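Local coordinates for galactose-binding-like protein (Bacteroides thetaiotaomicron, PDB 7M1B) that is a SusE-like protein that probably binds carbohydrate, perhaps galactose, and may have a degradative capacity of its own, at residues Arg169-Arg181 / Glu191-Glu203. Residues are numbered along the deposited sequence; the frame is centred on the assembly and turned at random.
Sequences RGFSAEPHDFKVR and EEYLTTLTPLYEE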
# COMPACT_ATOMS: atom_id res chain seq x y z
N ARG A 169 -17.32 -2.83 0.18
CA ARG A 169 -16.96 -2.09 -1.01
C ARG A 169 -18.07 -2.27 -2.04
O ARG A 169 -19.12 -2.86 -1.73
CB ARG A 169 -15.56 -2.53 -1.50
CG ARG A 169 -14.45 -2.16 -0.53
CD ARG A 169 -13.15 -2.00 -1.27
NE ARG A 169 -12.10 -2.38 -0.34
CZ ARG A 169 -11.27 -1.55 0.25
NH1 ARG A 169 -11.25 -0.27 -0.05
NH2 ARG A 169 -10.35 -2.08 1.04
N GLY A 170 -17.87 -1.72 -3.24
CA GLY A 170 -18.86 -1.81 -4.31
C GLY A 170 -19.74 -0.56 -4.41
O GLY A 170 -20.76 -0.61 -5.09
N PHE A 171 -19.35 0.55 -3.78
CA PHE A 171 -20.22 1.71 -3.74
C PHE A 171 -19.61 2.88 -4.53
O PHE A 171 -18.42 3.15 -4.52
CB PHE A 171 -20.44 2.20 -2.32
CG PHE A 171 -21.26 1.23 -1.52
CD1 PHE A 171 -22.65 1.28 -1.57
CD2 PHE A 171 -20.64 0.18 -0.84
CE1 PHE A 171 -23.42 0.36 -0.89
CE2 PHE A 171 -21.42 -0.74 -0.14
CZ PHE A 171 -22.80 -0.65 -0.19
N SER A 172 -20.49 3.64 -5.14
CA SER A 172 -20.12 4.84 -5.84
C SER A 172 -19.65 5.95 -4.88
O SER A 172 -20.10 6.02 -3.75
CB SER A 172 -21.33 5.24 -6.69
OG SER A 172 -22.45 5.55 -5.89
N ALA A 173 -18.82 6.92 -5.37
CA ALA A 173 -18.35 8.00 -4.50
C ALA A 173 -19.31 9.19 -4.54
O ALA A 173 -19.09 10.20 -5.24
CB ALA A 173 -16.95 8.41 -4.83
N GLU A 174 -20.38 9.03 -3.78
CA GLU A 174 -21.43 10.00 -3.51
C GLU A 174 -21.92 9.70 -2.09
O GLU A 174 -21.72 8.57 -1.58
CB GLU A 174 -22.54 9.80 -4.56
CG GLU A 174 -23.18 8.43 -4.48
CD GLU A 174 -24.25 8.29 -5.55
OE1 GLU A 174 -25.35 8.92 -5.40
OE2 GLU A 174 -23.95 7.63 -6.58
N PRO A 175 -22.71 10.58 -1.42
CA PRO A 175 -23.26 10.20 -0.11
C PRO A 175 -24.20 9.00 -0.16
O PRO A 175 -25.09 8.91 -0.98
CB PRO A 175 -23.99 11.47 0.42
CG PRO A 175 -23.72 12.58 -0.59
CD PRO A 175 -23.03 11.98 -1.80
N HIS A 176 -24.03 8.07 0.79
CA HIS A 176 -24.94 6.97 0.97
C HIS A 176 -25.24 6.80 2.45
O HIS A 176 -24.41 7.12 3.30
CB HIS A 176 -24.29 5.65 0.55
CG HIS A 176 -23.90 5.55 -0.88
ND1 HIS A 176 -24.79 5.19 -1.87
CD2 HIS A 176 -22.69 5.72 -1.46
CE1 HIS A 176 -24.15 5.13 -3.01
NE2 HIS A 176 -22.85 5.37 -2.76
N ASP A 177 -26.47 6.35 2.73
CA ASP A 177 -26.91 6.10 4.09
C ASP A 177 -26.57 4.65 4.43
O ASP A 177 -26.88 3.74 3.65
CB ASP A 177 -28.42 6.36 4.16
CG ASP A 177 -28.81 7.76 3.72
OD1 ASP A 177 -28.04 8.70 4.01
OD2 ASP A 177 -29.91 7.89 3.12
N PHE A 178 -25.90 4.49 5.58
CA PHE A 178 -25.50 3.19 6.08
C PHE A 178 -26.18 2.94 7.43
O PHE A 178 -26.45 3.87 8.20
CB PHE A 178 -23.97 3.09 6.19
CG PHE A 178 -23.24 3.19 4.87
CD1 PHE A 178 -23.05 2.05 4.08
CD2 PHE A 178 -22.74 4.41 4.41
CE1 PHE A 178 -22.37 2.11 2.87
CE2 PHE A 178 -22.04 4.46 3.21
CZ PHE A 178 -21.88 3.32 2.44
N LYS A 179 -26.46 1.66 7.69
CA LYS A 179 -27.02 1.23 8.97
C LYS A 179 -26.24 0.00 9.43
O LYS A 179 -25.99 -0.89 8.59
CB LYS A 179 -28.51 0.95 8.77
CG LYS A 179 -29.20 0.05 9.79
CD LYS A 179 -30.52 -0.51 9.27
CE LYS A 179 -31.55 0.55 8.93
NZ LYS A 179 -32.93 0.08 9.19
N VAL A 180 -25.86 -0.02 10.73
CA VAL A 180 -25.11 -1.11 11.33
C VAL A 180 -25.82 -1.60 12.60
O VAL A 180 -26.26 -0.82 13.45
CB VAL A 180 -23.62 -0.80 11.65
CG1 VAL A 180 -22.93 -2.12 12.09
CG2 VAL A 180 -22.87 -0.13 10.49
N ARG A 181 -25.95 -2.92 12.74
CA ARG A 181 -26.45 -3.54 13.98
C ARG A 181 -25.50 -4.66 14.35
O ARG A 181 -24.94 -5.30 13.40
CB ARG A 181 -27.88 -4.05 13.75
CG ARG A 181 -28.96 -3.13 14.30
CD ARG A 181 -30.34 -3.75 14.30
NE ARG A 181 -30.90 -3.70 15.64
CZ ARG A 181 -32.10 -4.14 15.98
NH1 ARG A 181 -32.89 -4.67 15.07
NH2 ARG A 181 -32.50 -4.06 17.24
N GLU A 191 -29.17 -1.47 19.21
CA GLU A 191 -29.79 -0.40 18.44
C GLU A 191 -28.97 -0.21 17.16
O GLU A 191 -27.79 -0.56 17.14
CB GLU A 191 -29.81 0.93 19.22
CG GLU A 191 -28.47 1.26 19.91
CD GLU A 191 -28.14 0.72 21.31
OE1 GLU A 191 -28.04 -0.54 21.49
OE2 GLU A 191 -27.92 1.57 22.22
N GLU A 192 -29.61 0.35 16.12
CA GLU A 192 -29.01 0.64 14.85
C GLU A 192 -28.11 1.87 15.00
O GLU A 192 -28.48 2.88 15.61
CB GLU A 192 -30.05 0.95 13.77
CG GLU A 192 -30.91 -0.24 13.38
CD GLU A 192 -32.08 0.08 12.45
OE1 GLU A 192 -32.53 1.25 12.44
OE2 GLU A 192 -32.53 -0.84 11.73
N TYR A 193 -26.91 1.79 14.42
CA TYR A 193 -26.10 2.98 14.18
C TYR A 193 -26.30 3.43 12.74
O TYR A 193 -26.11 2.66 11.81
CB TYR A 193 -24.64 2.66 14.51
CG TYR A 193 -23.67 3.80 14.32
CD1 TYR A 193 -23.42 4.70 15.34
CD2 TYR A 193 -22.99 3.94 13.11
CE1 TYR A 193 -22.52 5.74 15.16
CE2 TYR A 193 -22.09 4.98 12.92
CZ TYR A 193 -21.86 5.88 13.94
OH TYR A 193 -20.98 6.89 13.71
N LEU A 194 -26.68 4.70 12.56
CA LEU A 194 -26.87 5.27 11.22
C LEU A 194 -25.79 6.30 10.88
O LEU A 194 -25.45 7.15 11.69
CB LEU A 194 -28.24 5.95 11.16
CG LEU A 194 -29.43 5.05 11.48
CD1 LEU A 194 -30.70 5.83 11.20
CD2 LEU A 194 -29.41 3.76 10.64
N THR A 195 -25.26 6.23 9.66
CA THR A 195 -24.34 7.28 9.24
C THR A 195 -24.51 7.51 7.74
O THR A 195 -24.85 6.56 7.01
CB THR A 195 -22.89 6.99 9.66
OG1 THR A 195 -22.03 8.09 9.34
CG2 THR A 195 -22.32 5.76 8.99
N THR A 196 -24.33 8.77 7.32
CA THR A 196 -24.31 9.09 5.89
C THR A 196 -22.87 9.44 5.50
O THR A 196 -22.29 10.33 6.13
CB THR A 196 -25.22 10.28 5.54
OG1 THR A 196 -26.55 9.89 5.87
CG2 THR A 196 -25.07 10.73 4.10
N LEU A 197 -22.28 8.69 4.57
CA LEU A 197 -20.86 8.89 4.25
C LEU A 197 -20.66 8.82 2.74
O LEU A 197 -21.37 8.11 2.05
CB LEU A 197 -19.95 7.83 4.89
CG LEU A 197 -19.90 7.84 6.42
CD1 LEU A 197 -19.20 6.57 6.95
CD2 LEU A 197 -19.20 9.11 6.93
N THR A 198 -19.66 9.58 2.26
CA THR A 198 -19.24 9.44 0.88
C THR A 198 -18.01 8.56 0.78
O THR A 198 -16.98 8.91 1.35
CB THR A 198 -18.94 10.83 0.30
OG1 THR A 198 -20.11 11.66 0.46
CG2 THR A 198 -18.48 10.80 -1.15
N PRO A 199 -18.07 7.44 0.04
CA PRO A 199 -16.89 6.63 -0.24
C PRO A 199 -15.75 7.43 -0.85
O PRO A 199 -15.98 8.43 -1.62
CB PRO A 199 -17.41 5.57 -1.25
CG PRO A 199 -18.83 5.40 -0.80
CD PRO A 199 -19.27 6.84 -0.57
N LEU A 200 -14.52 6.98 -0.52
CA LEU A 200 -13.41 7.64 -1.15
C LEU A 200 -13.23 7.24 -2.61
O LEU A 200 -13.57 6.14 -3.04
CB LEU A 200 -12.12 7.23 -0.43
CG LEU A 200 -12.08 7.56 1.08
CD1 LEU A 200 -10.68 7.29 1.64
CD2 LEU A 200 -12.43 9.04 1.34
N TYR A 201 -12.70 8.22 -3.38
CA TYR A 201 -12.42 8.07 -4.81
C TYR A 201 -10.94 8.43 -5.04
O TYR A 201 -10.47 9.45 -4.55
CB TYR A 201 -13.33 9.06 -5.53
CG TYR A 201 -13.38 9.03 -7.04
CD1 TYR A 201 -12.35 9.56 -7.83
CD2 TYR A 201 -14.54 8.61 -7.68
CE1 TYR A 201 -12.45 9.58 -9.21
CE2 TYR A 201 -14.65 8.64 -9.06
CZ TYR A 201 -13.62 9.15 -9.82
OH TYR A 201 -13.82 9.16 -11.17
N GLU A 202 -10.22 7.58 -5.77
CA GLU A 202 -8.77 7.80 -5.76
C GLU A 202 -8.45 8.75 -6.95
O GLU A 202 -9.21 8.79 -7.95
CB GLU A 202 -8.05 6.48 -6.04
CG GLU A 202 -8.29 5.94 -7.45
CD GLU A 202 -7.70 4.57 -7.72
OE1 GLU A 202 -7.25 3.89 -6.77
OE2 GLU A 202 -7.77 4.13 -8.89
N GLU A 203 -7.34 9.45 -6.81
CA GLU A 203 -6.75 10.17 -7.93
C GLU A 203 -5.29 9.76 -7.98
O GLU A 203 -4.75 9.36 -6.97
CB GLU A 203 -6.89 11.69 -7.72
CG GLU A 203 -6.07 12.28 -6.57
CD GLU A 203 -6.37 13.73 -6.18
OE1 GLU A 203 -5.39 14.54 -6.16
OE2 GLU A 203 -7.54 14.04 -5.81
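H176, F178 and V180 pair with L197, T195 and Y193 through two backbone hydrogen bonds each, so strands 176-181 and 193-197 run antiparallel, their axes at 157° and approaching to 4.7 Å. The shortest of the six links F178 N to T195 O at 2.7 Å, with a C=O...donor angle of 173°. On the face bearing D177 and K179, the non-hydrogen-bonded pair D177-T196 is closed by T196 OG1, which donates to D177 OD1 at 2.7 Å on the anti side of the carboxylate; D177 OD2 forms a salt bridge with K145. K179, bent at chi3 (-61°), runs out past the E192 carboxylate and its NZ reaches E192 OE2 at 2.7 Å, a salt bridge met from above the carboxylate plane. A methionine at K179 would probably leave the E192 carboxylate without its charged mate. The two strands form a beta hairpin at the margin of a four-stranded antiparallel sheet, 193-197 being an outermost strand and 176-183 pairing also with 138-144. Just past the end of strand 193-197, P199 CD meets the edge of the H176 ring, 3.7 Å from H176 CD2. F171 lies over a face of that imidazole, and F178 CE1 over a face of the F171 ring. H176 NE2 donates in its ring plane to S172 O at 3.0 Å, a bent bond that probably helps hold the imidazole in its rotation. Farther out, A173 CB touches the edge of the Y201 ring, 3.7 Å from Y201 CD2.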